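Local coordinates for oxidoreductase, iron/ascorbate family (Shewanella oneidensis, PDB 3ON7), which probably uses iron(II) and O2 to turn 2-oxoglutarate into ethylene and, with succinate formed, L-arginine into guanidine and glutamate semialdehyde, at residues Met60-Arg63 with Glu64-Asp67; Phe136-Pro139 with Leu140-Ile144; Tyr269-Glu272 with Arg273-Glu276. All coordinates share one frame; numbering follows the deposited sequence.

Contact 1: residues Met60-Arg63 with Glu64-Asp67; sequences MFNR and ETHD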
loop_
_atom_site.group_PDB
_atom_site.type_symbol
_atom_site.label_atom_id
_atom_site.label_comp_id
_atom_site.label_asym_id
_atom_site.label_seq_id
_atom_site.Cartn_x
_atom_site.Cartn_y
_atom_site.Cartn_z
HETATM N N MSE B 60 17.253 -8.763 -2.872
HETATM C CA MSE B 60 16.522 -7.487 -2.948
HETATM C C MSE B 60 15.174 -7.701 -2.341
HETATM O O MSE B 60 14.506 -8.674 -2.661
HETATM C CB MSE B 60 16.277 -7.027 -4.398
HETATM C CG MSE B 60 17.477 -6.450 -5.148
HETATM SE SE MSE B 60 18.270 -4.920 -4.270
HETATM C CE MSE B 60 16.602 -3.972 -3.996
ATOM N N PHE B 61 14.770 -6.769 -1.490
ATOM C CA PHE B 61 13.499 -6.881 -0.782
ATOM C C PHE B 61 12.323 -7.080 -1.716
ATOM O O PHE B 61 12.291 -6.531 -2.795
ATOM C CB PHE B 61 13.244 -5.670 0.114
ATOM C CG PHE B 61 13.003 -4.376 -0.630
ATOM C CD1 PHE B 61 14.052 -3.601 -1.045
ATOM C CD2 PHE B 61 11.717 -3.931 -0.858
ATOM C CE1 PHE B 61 13.847 -2.421 -1.702
ATOM C CE2 PHE B 61 11.480 -2.751 -1.512
ATOM C CZ PHE B 61 12.538 -1.979 -1.928
ATOM N N ASN B 62 11.370 -7.888 -1.264
ATOM C CA ASN B 62 10.094 -8.038 -1.930
ATOM C C ASN B 62 9.299 -6.742 -1.801
ATOM O O ASN B 62 9.124 -6.216 -0.704
ATOM C CB ASN B 62 9.299 -9.205 -1.340
ATOM C CG ASN B 62 10.036 -10.510 -1.446
ATOM O OD1 ASN B 62 10.699 -10.771 -2.460
ATOM N ND2 ASN B 62 9.955 -11.342 -0.386
ATOM N N ARG B 63 8.813 -6.256 -2.938
ATOM C CA ARG B 63 8.100 -4.994 -3.010
ATOM C C ARG B 63 6.773 -5.049 -2.293
ATOM O O ARG B 63 6.353 -4.055 -1.731
ATOM C CB ARG B 63 7.882 -4.560 -4.468
ATOM C CG ARG B 63 8.901 -3.578 -4.984
ATOM C CD ARG B 63 10.290 -4.143 -4.993
ATOM N NE ARG B 63 11.260 -3.132 -5.415
ATOM C CZ ARG B 63 12.580 -3.216 -5.234
ATOM N NH1 ARG B 63 13.128 -4.278 -4.621
ATOM N NH2 ARG B 63 13.357 -2.222 -5.667
ATOM N N GLU B 64 6.102 -6.192 -2.318
ATOM C CA GLU B 64 4.813 -6.295 -1.649
ATOM C C GLU B 64 4.927 -6.218 -0.146
ATOM O O GLU B 64 4.252 -5.399 0.475
ATOM C CB GLU B 64 4.066 -7.581 -2.033
ATOM C CG GLU B 64 2.604 -7.517 -1.637
ATOM C CD GLU B 64 1.849 -8.800 -1.838
ATOM O OE1 GLU B 64 2.417 -9.783 -2.373
ATOM O OE2 GLU B 64 0.663 -8.810 -1.441
ATOM N N THR B 65 5.775 -7.078 0.424
ATOM C CA THR B 65 5.843 -7.285 1.867
ATOM C C THR B 65 7.107 -6.731 2.562
ATOM O O THR B 65 7.248 -6.847 3.772
ATOM C CB THR B 65 5.692 -8.777 2.199
ATOM O OG1 THR B 65 6.669 -9.544 1.491
ATOM C CG2 THR B 65 4.315 -9.268 1.777
ATOM N N HIS B 66 8.012 -6.119 1.809
ATOM C CA HIS B 66 9.183 -5.445 2.385
ATOM C C HIS B 66 10.036 -6.310 3.331
ATOM O O HIS B 66 10.601 -5.828 4.305
ATOM C CB HIS B 66 8.745 -4.127 3.031
ATOM C CG HIS B 66 8.214 -3.144 2.036
ATOM N ND1 HIS B 66 6.866 -2.962 1.819
ATOM C CD2 HIS B 66 8.849 -2.328 1.156
ATOM C CE1 HIS B 66 6.690 -2.066 0.860
ATOM N NE2 HIS B 66 7.875 -1.679 0.426
ATOM N N ASP B 67 10.142 -7.596 3.006
ATOM C CA ASP B 67 11.100 -8.479 3.635
ATOM C C ASP B 67 12.294 -8.657 2.698
ATOM O O ASP B 67 12.124 -8.770 1.475
ATOM C CB ASP B 67 10.470 -9.842 3.989
ATOM C CG ASP B 67 9.908 -10.612 2.773
ATOM O OD1 ASP B 67 9.106 -10.027 2.005
ATOM O OD2 ASP B 67 10.236 -11.822 2.610
#

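Contact 2: residues Phe136-Pro139 with Leu140-Ile144; sequences FSIP and LPEMI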
loop_
_atom_site.group_PDB
_atom_site.type_symbol
_atom_site.label_atom_id
_atom_site.label_comp_id
_atom_site.label_asym_id
_atom_site.label_seq_id
_atom_site.Cartn_x
_atom_site.Cartn_y
_atom_site.Cartn_z
ATOM N N PHE B 136 -4.321 -3.155 30.646
ATOM C CA PHE B 136 -3.839 -4.077 29.636
ATOM C C PHE B 136 -4.943 -5.061 29.294
ATOM O O PHE B 136 -5.441 -5.756 30.171
ATOM C CB PHE B 136 -2.604 -4.823 30.138
ATOM C CG PHE B 136 -1.499 -3.925 30.634
ATOM C CD1 PHE B 136 -1.280 -2.671 30.079
ATOM C CD2 PHE B 136 -0.649 -4.362 31.641
ATOM C CE1 PHE B 136 -0.241 -1.866 30.542
ATOM C CE2 PHE B 136 0.372 -3.571 32.104
ATOM C CZ PHE B 136 0.583 -2.320 31.549
ATOM N N SER B 137 -5.343 -5.103 28.030
ATOM C CA SER B 137 -6.508 -5.906 27.618
ATOM C C SER B 137 -6.232 -7.404 27.689
ATOM O O SER B 137 -7.119 -8.194 27.948
ATOM C CB SER B 137 -6.941 -5.531 26.204
ATOM O OG SER B 137 -5.909 -5.776 25.258
ATOM N N ILE B 138 -4.997 -7.798 27.412
ATOM C CA ILE B 138 -4.582 -9.173 27.618
ATOM C C ILE B 138 -3.209 -9.074 28.235
ATOM O O ILE B 138 -2.631 -8.000 28.234
ATOM C CB ILE B 138 -4.587 -9.999 26.306
ATOM C CG1 ILE B 138 -3.644 -9.409 25.257
ATOM C CG2 ILE B 138 -5.999 -10.073 25.731
ATOM C CD1 ILE B 138 -3.519 -10.276 23.985
ATOM N N PRO B 139 -2.699 -10.169 28.805
ATOM C CA PRO B 139 -1.350 -10.072 29.372
ATOM C C PRO B 139 -0.308 -9.618 28.345
ATOM O O PRO B 139 -0.327 -10.077 27.205
ATOM C CB PRO B 139 -1.069 -11.498 29.854
ATOM C CG PRO B 139 -2.418 -12.052 30.165
ATOM C CD PRO B 139 -3.351 -11.446 29.150
ATOM N N LEU B 140 0.595 -8.735 28.759
ATOM C CA LEU B 140 1.564 -8.117 27.838
ATOM C C LEU B 140 2.314 -9.156 26.994
ATOM O O LEU B 140 2.505 -8.962 25.803
ATOM C CB LEU B 140 2.571 -7.224 28.597
ATOM C CG LEU B 140 2.042 -6.001 29.369
ATOM C CD1 LEU B 140 3.185 -5.194 29.942
ATOM C CD2 LEU B 140 1.181 -5.117 28.478
ATOM N N PRO B 141 2.737 -10.269 27.607
ATOM C CA PRO B 141 3.467 -11.260 26.834
ATOM C C PRO B 141 2.662 -11.892 25.706
ATOM O O PRO B 141 3.243 -12.283 24.701
ATOM C CB PRO B 141 3.812 -12.318 27.871
ATOM C CG PRO B 141 3.851 -11.591 29.143
ATOM C CD PRO B 141 2.754 -10.588 29.046
ATOM N N GLU B 142 1.346 -11.996 25.895
ATOM C CA GLU B 142 0.455 -12.598 24.917
ATOM C C GLU B 142 0.301 -11.724 23.692
ATOM O O GLU B 142 -0.031 -12.241 22.629
ATOM C CB GLU B 142 -0.934 -12.873 25.509
ATOM C CG GLU B 142 -1.063 -14.196 26.210
ATOM C CD GLU B 142 -2.468 -14.422 26.757
ATOM O OE1 GLU B 142 -3.464 -14.145 26.027
ATOM O OE2 GLU B 142 -2.554 -14.871 27.926
HETATM N N MSE B 143 0.546 -10.415 23.847
HETATM C CA MSE B 143 0.460 -9.452 22.739
HETATM C C MSE B 143 1.475 -9.730 21.643
HETATM O O MSE B 143 1.218 -9.407 20.496
HETATM C CB MSE B 143 0.656 -7.999 23.237
HETATM C CG MSE B 143 -0.438 -7.501 24.160
HETATM SE SE MSE B 143 -0.233 -5.671 24.738
HETATM C CE MSE B 143 -1.952 -5.462 25.636
ATOM N N ILE B 144 2.629 -10.306 21.996
ATOM C CA ILE B 144 3.719 -10.531 21.032
ATOM C C ILE B 144 3.978 -12.010 20.697
ATOM O O ILE B 144 4.803 -12.329 19.824
ATOM C CB ILE B 144 5.056 -9.910 21.515
ATOM C CG1 ILE B 144 5.601 -10.604 22.767
ATOM C CG2 ILE B 144 4.911 -8.408 21.770
ATOM C CD1 ILE B 144 7.150 -10.512 22.866
#

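Contact 3: residues Tyr269-Glu272 with Arg273-Glu276; sequences YLME and RLRE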
loop_
_atom_site.group_PDB
_atom_site.type_symbol
_atom_site.label_atom_id
_atom_site.label_comp_id
_atom_site.label_asym_id
_atom_site.label_seq_id
_atom_site.Cartn_x
_atom_site.Cartn_y
_atom_site.Cartn_z
ATOM N N TYR B 269 -4.331 2.167 15.527
ATOM C CA TYR B 269 -3.311 3.113 15.939
ATOM C C TYR B 269 -2.337 3.362 14.788
ATOM O O TYR B 269 -1.982 4.498 14.504
ATOM C CB TYR B 269 -2.553 2.593 17.162
ATOM C CG TYR B 269 -1.625 3.608 17.786
ATOM C CD1 TYR B 269 -2.088 4.522 18.708
ATOM C CD2 TYR B 269 -0.289 3.662 17.439
ATOM C CE1 TYR B 269 -1.235 5.452 19.287
ATOM C CE2 TYR B 269 0.560 4.590 18.000
ATOM C CZ TYR B 269 0.084 5.488 18.922
ATOM O OH TYR B 269 0.939 6.421 19.484
ATOM N N LEU B 270 -1.921 2.303 14.102
ATOM C CA LEU B 270 -1.029 2.460 12.953
ATOM C C LEU B 270 -1.751 3.239 11.822
ATOM O O LEU B 270 -1.208 4.212 11.276
ATOM C CB LEU B 270 -0.599 1.111 12.449
ATOM C CG LEU B 270 0.389 1.101 11.283
ATOM C CD1 LEU B 270 1.699 1.773 11.706
ATOM C CD2 LEU B 270 0.605 -0.375 10.858
HETATM N N MSE B 271 -2.982 2.834 11.511
HETATM C CA MSE B 271 -3.720 3.490 10.446
HETATM C C MSE B 271 -3.766 4.994 10.744
HETATM O O MSE B 271 -3.534 5.815 9.860
HETATM C CB MSE B 271 -5.148 2.929 10.290
HETATM C CG MSE B 271 -5.296 1.556 9.663
HETATM SE SE MSE B 271 -4.279 1.212 8.023
HETATM C CE MSE B 271 -2.759 0.424 8.797
ATOM N N GLU B 272 -4.017 5.352 11.998
ATOM C CA GLU B 272 -4.063 6.763 12.368
ATOM C C GLU B 272 -2.727 7.463 12.124
ATOM O O GLU B 272 -2.693 8.634 11.697
ATOM C CB GLU B 272 -4.505 6.927 13.811
ATOM C CG GLU B 272 -4.812 8.360 14.199
ATOM C CD GLU B 272 -5.919 8.997 13.335
ATOM O OE1 GLU B 272 -6.837 8.265 12.865
ATOM O OE2 GLU B 272 -5.856 10.237 13.136
ATOM N N ARG B 273 -1.630 6.752 12.380
ATOM C CA ARG B 273 -0.290 7.326 12.163
ATOM C C ARG B 273 -0.075 7.608 10.695
ATOM O O ARG B 273 0.373 8.686 10.334
ATOM C CB ARG B 273 0.820 6.413 12.692
ATOM C CG ARG B 273 2.227 6.958 12.494
ATOM C CD ARG B 273 2.444 8.251 13.244
ATOM N NE ARG B 273 2.310 8.076 14.680
ATOM C CZ ARG B 273 3.262 7.577 15.456
ATOM N NH1 ARG B 273 4.424 7.199 14.933
ATOM N NH2 ARG B 273 3.058 7.456 16.762
ATOM N N LEU B 274 -0.445 6.650 9.864
ATOM C CA LEU B 274 -0.399 6.805 8.406
ATOM C C LEU B 274 -1.225 7.981 7.897
ATOM O O LEU B 274 -0.749 8.777 7.046
ATOM C CB LEU B 274 -0.844 5.509 7.715
ATOM C CG LEU B 274 0.087 4.306 7.950
ATOM C CD1 LEU B 274 -0.361 3.133 7.113
ATOM C CD2 LEU B 274 1.533 4.678 7.628
ATOM N N ARG B 275 -2.438 8.129 8.432
ATOM C CA ARG B 275 -3.270 9.273 8.058
ATOM C C ARG B 275 -2.619 10.582 8.503
ATOM O O ARG B 275 -2.510 11.510 7.706
ATOM C CB ARG B 275 -4.690 9.156 8.603
ATOM C CG ARG B 275 -5.396 7.840 8.295
ATOM C CD ARG B 275 -5.708 7.655 6.874
ATOM N NE ARG B 275 -4.568 7.316 6.037
ATOM C CZ ARG B 275 -4.080 6.096 5.862
ATOM N NH1 ARG B 275 -4.597 5.054 6.480
ATOM N NH2 ARG B 275 -3.068 5.921 5.037
ATOM N N GLU B 276 -2.159 10.658 9.746
ATOM C CA GLU B 276 -1.401 11.843 10.218
ATOM C C GLU B 276 -0.173 12.137 9.359
ATOM O O GLU B 276 0.210 13.287 9.177
ATOM C CB GLU B 276 -0.894 11.665 11.660
ATOM C CG GLU B 276 -1.941 11.625 12.758
ATOM C CD GLU B 276 -1.378 11.180 14.116
ATOM O OE1 GLU B 276 -0.234 10.673 14.180
ATOM O OE2 GLU B 276 -2.088 11.338 15.131
#

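Contact 1: residues Met60-Arg63 with Glu64-Asp67
N62 and D67 close a tight loop through both backbone and side chain. On the backbone, N62 N donates to D67 O at 3.0 Å, while N62 O accepts from H66 N at 2.7 Å. H66, with positive phi and psi, turns the chain back toward strand 68-70.

The polar side chains repeat this closure. N62 ND2 reaches D67 OD1 at 2.9 Å from above the carboxylate plane, and the amide and carboxylate planes stand 58° apart. T65 OG1 gives its proton to the same oxygen over a short 2.5 Å, coming from the opposite face. CG of D67 sits between its own backbone N and carbonyl carbon (chi1 60°), which folds the carboxylate back to meet both donors. Asparagine suits the place because its short side chain carries an N-H donor to the buried D67 carboxylate.

Flat groups meet on another flank. The rings of F61 and H66 lie side by side and touch rim to rim, F61 CE2 being 3.8 Å from H66 CD2, while R63 O lies over one imidazole face. R63 doubles back: NH1 donates to F61 O at 3.0 Å, in the carbonyl plane, and also lies over the centre of the phenyl face.

E64 OE1 forms a salt bridge with K149 of the second subunit and OE2 accepts from L280 N of the third; H66 ND1 hydrogen-bonds L280 OXT of the fourth.

With R97 N binding OD2, the buried carboxylate of D67 is held at both oxygens, which probably favours its ionised form.

Contact 2: residues Phe136-Pro139 with Leu140-Ile144
L140 lays its methyl CD2 on the face of the F136 ring, 3.7 Å from the centroid and 13° off the ring normal, a CH-pi contact. CG of L140 lies anti to its carbonyl carbon (chi1 -62°), and this swings the branched end back over the phenyl group. On the other flank I138 crosses M143, a selenomethionine, with I138 CG1 3.9 Å from M143 CG; the extended chain of M143 carries CE to 3.7 Å from I138 O. P139 and E142 run alongside one another, E142 OE2 being 3.6 Å from P139 CG.

This is the entry to the short helix 140-144, preceding strand 151-157 of the main sheet of the double-stranded beta-helix (jelly-roll) core, as in related oxygenases. P139 O accepts from E142 N at 2.9 Å, met from above the carbonyl plane, and more weakly from M143 N. A proline suits position 141, since the first turn of a helix does not call on its missing N-H.

Further out, E125 OE1, on helix 103-126, takes the N-H of L140, and P141 packs against S118 and E122 of that helix. M143 is fixed by backbone bonding to H255 and packing on V258, while S137 OG hydrogen-bonds V259 O.

Contact 3: residues Tyr269-Glu272 with Arg273-Glu276
R273, L274, R275 and E276 donate their backbone N-H groups to the carbonyls of Y269, L270, M271 and E272, the i to i+4 pattern of an alpha-helix, straightest at E276 N to E272 O (2.9 Å, 173°). One turn apart, Y269 and R273 point the same way, with Y269 OH 3.6 Å from R273 NH2 near the guanidinium plane; NH2 itself forms a salt bridge with D216. On the apolar flank M271, a selenomethionine, sets CE 4.0 Å from L274 CD1, flexible against branched.

R275 bends at chi2 and chi3 (-68° and 75°), folding back along the helix: its CG comes to 3.2 Å from M271 O, and L274 CB lies over one face of the guanidinium. Its NH2 donates to V279 O. A leucine in its place would probably leave that carbonyl without its donor and the chain end after the helix freer to move.

E272 and E276 cross at about a right angle, their OE2 atoms 4.4 Å apart. This closeness of like charges is probably eased because E272 pairs with R153 and hydrogen-bonds Y89, both of the fourth subunit, while E276 OE1 makes a long salt bridge to R273 NE, 3.7 Å away.

Overall arrangement
All three contacts are local turns or helix segments near the periphery, their centres 19 to 20 Å from that of the chain. Within one chain contacts 1 and 3 are separate, with nearest atoms about 11 Å apart, yet the tetramer joins them: R63 and E64 of contact 1 pack on M271 and L270 of a second subunit. Contact 2, about 17 Å from contact 1 and about 11 Å from contact 3 at the nearest atoms, touches no other subunit. None includes H174, D176 or H231, whose donor atoms face one vacant point, consistent with the family's iron site. A glycerol, probably from the crystallisation liquor, lies about 6 Å from the D67 side chain.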